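Local coordinates for hypothetical protein PAE2307 (Pyrobaculum aerophilum, PDB 1WVQ) that probably acts as an adenosine-specific kinase of an ancient conserved family, and carries a stably phosphorylated histidine, at residues A[124-127]-A[131-134]; A[52-55]-A[61-64]. All blocks are in the same frame, centred on the assembly; numbering follows the deposited sequence.

Contact 1. Residues A[124-127]-A[131-134]; sequences VAEV and RRGV
Arg132 lays its guanidinium group against Val124 and turns its edge to Glu126, both on the neighbouring strand of an antiparallel hairpin. CG1 of Val124 sits over one guanidinium face, offset toward its rim and 3.6 Å from Arg132 NH2; it gets there because it stands anti to the backbone N (chi1 180°). In the guanidinium plane, Arg132 NH1 gives a 2.8 Å hydrogen bond, part of a salt bridge, to Glu126 OE1, on the anti lone pair of that oxygen, and the carboxylate plane is turned 70° away. Arginine suits this place, since it offers a flat face to a valine and N-H groups at its rim to an acid.

The tight part lies at Ala125 and Gly133, a hydrogen-bonded pair. Ala125 N reaches Gly133 O at 2.8 Å, almost straight at 175°, and Gly133 N returns to Ala125 O at 2.9 Å. Glycine and alanine keep this pair slim on the face where Ile123 of the second subunit packs on Ala125. Toward the turn the fit is looser: Val127 N meets Arg131 O at 3.1 Å, and Glu126 and Val127 are partly exposed. Arg131 sends its guanidinium to carbonyls of Val138 and Gly140 of the second subunit.

From strand 7-13, on the far side of strand 120-128, Glu9 adds a second salt bridge to Arg132, whose NE binds the carbonyl of Ile81, at the C-terminal end of helix 68-81.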
ATOM      1  N   VAL A 124      -6.270  19.592  22.835  1.00 11.33           N
ATOM      2  CA  VAL A 124      -5.642  20.593  21.987  1.00 12.47           C
ATOM      3  C   VAL A 124      -4.702  21.495  22.775  1.00 12.73           C
ATOM      4  O   VAL A 124      -4.965  21.832  23.931  1.00 14.05           O
ATOM      5  CB  VAL A 124      -6.719  21.460  21.296  1.00 12.38           C
ATOM      6  CG1 VAL A 124      -6.076  22.518  20.409  1.00 13.10           C
ATOM      7  CG2 VAL A 124      -7.635  20.567  20.476  1.00 15.03           C
ATOM      8  N   ALA A 125      -3.595  21.864  22.144  1.00 12.51           N
ATOM      9  CA  ALA A 125      -2.634  22.752  22.766  1.00 12.22           C
ATOM     10  C   ALA A 125      -2.601  24.062  21.994  1.00 13.19           C
ATOM     11  O   ALA A 125      -2.529  24.071  20.766  1.00 12.69           O
ATOM     12  CB  ALA A 125      -1.250  22.119  22.769  1.00 13.70           C
ATOM     13  N   GLU A 126      -2.688  25.166  22.724  1.00 13.54           N
ATOM     14  CA  GLU A 126      -2.607  26.482  22.113  1.00 14.54           C
ATOM     15  C   GLU A 126      -1.311  27.061  22.672  1.00 14.26           C
ATOM     16  O   GLU A 126      -1.129  27.132  23.891  1.00 15.98           O
ATOM     17  CB  GLU A 126      -3.802  27.354  22.502  1.00 15.55           C
ATOM     18  CG  GLU A 126      -3.838  28.665  21.726  1.00 15.36           C
ATOM     19  CD  GLU A 126      -5.126  29.447  21.909  1.00 17.40           C
ATOM     20  OE1 GLU A 126      -6.216  28.877  21.682  1.00 16.78           O
ATOM     21  OE2 GLU A 126      -5.045  30.642  22.270  1.00 20.28           O
ATOM     22  N   VAL A 127      -0.408  27.455  21.781  1.00 14.26           N
ATOM     23  CA  VAL A 127       0.891  27.979  22.185  1.00 14.92           C
ATOM     24  C   VAL A 127       1.055  29.482  21.984  1.00 15.33           C
ATOM     25  O   VAL A 127       1.858  30.118  22.668  1.00 17.15           O
ATOM     26  CB  VAL A 127       2.027  27.227  21.440  1.00 15.06           C
ATOM     27  CG1 VAL A 127       1.933  25.720  21.730  1.00 17.28           C
ATOM     28  CG2 VAL A 127       1.939  27.490  19.940  1.00 16.00           C
ATOM     29  N   ARG A 131      -2.650  29.704  17.215  1.00 11.95           N
ATOM     30  CA  ARG A 131      -1.663  28.676  16.886  1.00 12.14           C
ATOM     31  C   ARG A 131      -1.982  27.475  17.777  1.00 12.49           C
ATOM     32  O   ARG A 131      -1.575  27.427  18.940  1.00 13.03           O
ATOM     33  CB  ARG A 131      -0.242  29.170  17.166  1.00 13.62           C
ATOM     34  CG  ARG A 131       0.199  30.372  16.330  1.00 16.67           C
ATOM     35  CD  ARG A 131       0.154  30.083  14.842  1.00 18.80           C
ATOM     36  NE  ARG A 131       0.950  28.917  14.473  1.00 22.69           N
ATOM     37  CZ  ARG A 131       2.278  28.858  14.527  1.00 23.67           C
ATOM     38  NH1 ARG A 131       2.989  29.905  14.940  1.00 23.35           N
ATOM     39  NH2 ARG A 131       2.897  27.743  14.155  1.00 25.57           N
ATOM     40  N   ARG A 132      -2.711  26.509  17.221  1.00 11.25           N
ATOM     41  CA  ARG A 132      -3.133  25.321  17.957  1.00 11.72           C
ATOM     42  C   ARG A 132      -2.766  24.005  17.272  1.00 11.08           C
ATOM     43  O   ARG A 132      -2.625  23.941  16.051  1.00 11.79           O
ATOM     44  CB  ARG A 132      -4.651  25.381  18.172  1.00 12.46           C
ATOM     45  CG  ARG A 132      -5.105  26.569  19.017  1.00 13.09           C
ATOM     46  CD  ARG A 132      -6.552  26.959  18.719  1.00 12.51           C
ATOM     47  NE  ARG A 132      -7.519  25.921  19.077  1.00 14.48           N
ATOM     48  CZ  ARG A 132      -7.999  25.726  20.301  1.00 15.51           C
ATOM     49  NH1 ARG A 132      -7.601  26.505  21.302  1.00 15.58           N
ATOM     50  NH2 ARG A 132      -8.884  24.759  20.526  1.00 15.25           N
ATOM     51  N   GLY A 133      -2.617  22.955  18.074  1.00 10.86           N
ATOM     52  CA  GLY A 133      -2.279  21.649  17.540  1.00 11.62           C
ATOM     53  C   GLY A 133      -2.879  20.552  18.398  1.00 11.15           C
ATOM     54  O   GLY A 133      -3.158  20.759  19.582  1.00 11.18           O
ATOM     55  N   VAL A 134      -3.081  19.382  17.806  1.00 11.35           N
ATOM     56  CA  VAL A 134      -3.652  18.256  18.530  1.00 11.08           C
ATOM     57  C   VAL A 134      -2.589  17.482  19.300  1.00 11.63           C
ATOM     58  O   VAL A 134      -1.618  16.997  18.722  1.00 12.04           O
ATOM     59  CB  VAL A 134      -4.375  17.288  17.564  1.00 10.70           C
ATOM     60  CG1 VAL A 134      -4.838  16.044  18.310  1.00 10.82           C
ATOM     61  CG2 VAL A 134      -5.561  17.989  16.923  1.00 10.92           C
TER

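Contact 2. Residues A[52-55]-A[61-64]; sequences FCEA and VRHE
Arg62 and Glu54 meet obliquely, with the guanidinium presenting its NE side to a single carboxylate oxygen. Both nitrogens converge on Glu54 OE1, Arg62 NH2 at 2.7 Å and Arg62 NE at 3.0 Å. The oxygen lies close to the guanidinium plane, yet the two groups are not coplanar: their planes stand 61° apart. Arg62 NH2 comes in on the syn side, somewhat out of the carboxylate plane, while NE arrives from well above it, both from the same face. Glu54 CG lies anti to its backbone N (chi1 171°) and the chain beyond is extended, which carries the acid across to the arginine; Arg62 bends at chi2 (-69°) to meet it. Leu60 N is a third donor to OE1, so this buried oxygen is well satisfied. With an alanine in place of Arg62, Glu54 would probably lose two of these donors and its balancing charge, leaving its carboxylate freer to turn.

Beneath the salt bridge, Phe52 and Arg62 form a hydrogen-bonded antiparallel pair. Phe52 N binds Arg62 O at 2.7 Å, and Arg62 N binds Phe52 O at 2.8 Å. The phenyl ring leads away from strand 60-65, where its nonpolar surface suits packing against Ala26 and Thr31. Glu147 of the second subunit takes the NH1 of Arg62, giving the long arginine a role in both hairpin and interface.

Just past the strand, Ala55 N bonds a phosphoryl oxygen of the phosphohistidine at position 85, placing the hairpin end beside that site. Val61 and Cys53, a non-hydrogen-bonded pair of compact side chains, pack on Cys78 of helix 68-81, whereas Arg62 touches Val32 of helix 31-40 from the other face of the sheet.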
ATOM      1  N   PHE A  52     -11.955  20.260   6.464  1.00 10.68           N
ATOM      2  CA  PHE A  52     -10.503  20.370   6.583  1.00 11.20           C
ATOM      3  C   PHE A  52     -10.085  21.790   6.951  1.00 11.04           C
ATOM      4  O   PHE A  52     -10.554  22.753   6.349  1.00 11.05           O
ATOM      5  CB  PHE A  52      -9.859  19.964   5.253  1.00 11.87           C
ATOM      6  CG  PHE A  52      -8.388  20.275   5.154  1.00 10.70           C
ATOM      7  CD1 PHE A  52      -7.463  19.603   5.941  1.00 12.51           C
ATOM      8  CD2 PHE A  52      -7.930  21.215   4.237  1.00 12.66           C
ATOM      9  CE1 PHE A  52      -6.097  19.860   5.812  1.00 11.41           C
ATOM     10  CE2 PHE A  52      -6.567  21.482   4.098  1.00 11.96           C
ATOM     11  CZ  PHE A  52      -5.648  20.802   4.884  1.00 11.98           C
ATOM     12  N   CYS A  53      -9.201  21.911   7.935  1.00 11.16           N
ATOM     13  CA  CYS A  53      -8.724  23.218   8.374  1.00 10.54           C
ATOM     14  C   CYS A  53      -7.523  23.708   7.570  1.00 11.06           C
ATOM     15  O   CYS A  53      -6.388  23.326   7.846  1.00 11.15           O
ATOM     16  CB  CYS A  53      -8.343  23.177   9.857  1.00 11.65           C
ATOM     17  SG  CYS A  53      -9.741  22.966  10.973  1.00 15.00           S
ATOM     18  N   GLU A  54      -7.781  24.544   6.569  1.00 11.24           N
ATOM     19  CA  GLU A  54      -6.714  25.122   5.762  1.00 11.46           C
ATOM     20  C   GLU A  54      -5.925  25.978   6.753  1.00 11.56           C
ATOM     21  O   GLU A  54      -6.495  26.841   7.415  1.00 11.61           O
ATOM     22  CB  GLU A  54      -7.325  25.979   4.649  1.00 11.65           C
ATOM     23  CG  GLU A  54      -6.330  26.814   3.876  1.00 12.90           C
ATOM     24  CD  GLU A  54      -6.995  27.642   2.792  1.00 12.28           C
ATOM     25  OE1 GLU A  54      -8.131  28.110   3.008  1.00 12.96           O
ATOM     26  OE2 GLU A  54      -6.373  27.839   1.728  1.00 13.82           O
ATOM     27  N   ALA A  55      -4.620  25.740   6.854  1.00 11.63           N
ATOM     28  CA  ALA A  55      -3.798  26.449   7.833  1.00 11.47           C
ATOM     29  C   ALA A  55      -3.084  27.718   7.390  1.00 11.29           C
ATOM     30  O   ALA A  55      -2.417  28.360   8.204  1.00 12.43           O
ATOM     31  CB  ALA A  55      -2.793  25.483   8.448  1.00 12.55           C
ATOM     32  N   VAL A  61     -12.300  26.644   6.722  1.00 11.85           N
ATOM     33  CA  VAL A  61     -12.654  25.255   6.943  1.00 10.71           C
ATOM     34  C   VAL A  61     -13.278  24.852   5.612  1.00 10.43           C
ATOM     35  O   VAL A  61     -14.373  25.306   5.263  1.00 11.48           O
ATOM     36  CB  VAL A  61     -13.694  25.099   8.066  1.00  9.82           C
ATOM     37  CG1 VAL A  61     -14.123  23.640   8.171  1.00 11.54           C
ATOM     38  CG2 VAL A  61     -13.109  25.578   9.384  1.00 11.28           C
ATOM     39  N   ARG A  62     -12.558  24.032   4.857  1.00 11.19           N
ATOM     40  CA  ARG A  62     -13.014  23.569   3.553  1.00 10.76           C
ATOM     41  C   ARG A  62     -13.868  22.328   3.768  1.00 11.18           C
ATOM     42  O   ARG A  62     -13.567  21.508   4.635  1.00 12.05           O
ATOM     43  CB  ARG A  62     -11.805  23.243   2.676  1.00  9.87           C
ATOM     44  CG  ARG A  62     -10.804  24.377   2.566  1.00 12.15           C
ATOM     45  CD  ARG A  62     -11.364  25.547   1.766  1.00 11.77           C
ATOM     46  NE  ARG A  62     -10.400  26.639   1.647  1.00 12.22           N
ATOM     47  CZ  ARG A  62     -10.492  27.628   0.766  1.00 12.81           C
ATOM     48  NH1 ARG A  62     -11.509  27.667  -0.089  1.00 13.03           N
ATOM     49  NH2 ARG A  62      -9.566  28.576   0.742  1.00 13.72           N
ATOM     50  N   HIS A  63     -14.931  22.177   2.988  1.00 10.12           N
ATOM     51  CA  HIS A  63     -15.800  21.029   3.191  1.00 10.45           C
ATOM     52  C   HIS A  63     -16.523  20.500   1.963  1.00 10.40           C
ATOM     53  O   HIS A  63     -16.693  21.203   0.972  1.00 10.88           O
ATOM     54  CB  HIS A  63     -16.839  21.370   4.264  1.00 11.49           C
ATOM     55  CG  HIS A  63     -17.692  22.553   3.921  1.00 11.89           C
ATOM     56  ND1 HIS A  63     -18.995  22.433   3.485  1.00 14.70           N
ATOM     57  CD2 HIS A  63     -17.436  23.881   3.980  1.00 11.08           C
ATOM     58  CE1 HIS A  63     -19.504  23.638   3.291  1.00 10.11           C
ATOM     59  NE2 HIS A  63     -18.577  24.533   3.586  1.00 15.21           N
ATOM     60  N   GLU A  64     -16.924  19.236   2.056  1.00 10.08           N
ATOM     61  CA  GLU A  64     -17.678  18.525   1.020  1.00 11.24           C
ATOM     62  C   GLU A  64     -18.578  17.553   1.784  1.00 11.51           C
ATOM     63  O   GLU A  64     -18.227  17.116   2.881  1.00 12.19           O
ATOM     64  CB  GLU A  64     -16.756  17.723   0.100  1.00 10.80           C
ATOM     65  CG  GLU A  64     -15.804  18.540  -0.770  1.00 12.26           C
ATOM     66  CD  GLU A  64     -16.513  19.399  -1.806  1.00 12.81           C
ATOM     67  OE1 GLU A  64     -17.682  19.107  -2.134  1.00 13.85           O
ATOM     68  OE2 GLU A  64     -15.887  20.361  -2.307  1.00 13.25           O
TER

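In the fold
From the N terminus, the chain first lays down strand 7-13, which later flanks contact 1, and then builds the larger sheet. Contact 2 closes the short loop between strands 47-53 and 60-65, at one margin of that sheet as counted within the chain. After helix 68-81, the phosphohistidine position, two further strands and a helix, contact 1 closes the turn between strands 120-128 and 131-139 in the three-stranded sheet. The two hairpins follow in series, neither nested nor crossed. The centres of contacts 1 and 2 are about 17 Å apart, and the two do not touch. Both also meet the second subunit, so each sheet contributes to the assembly.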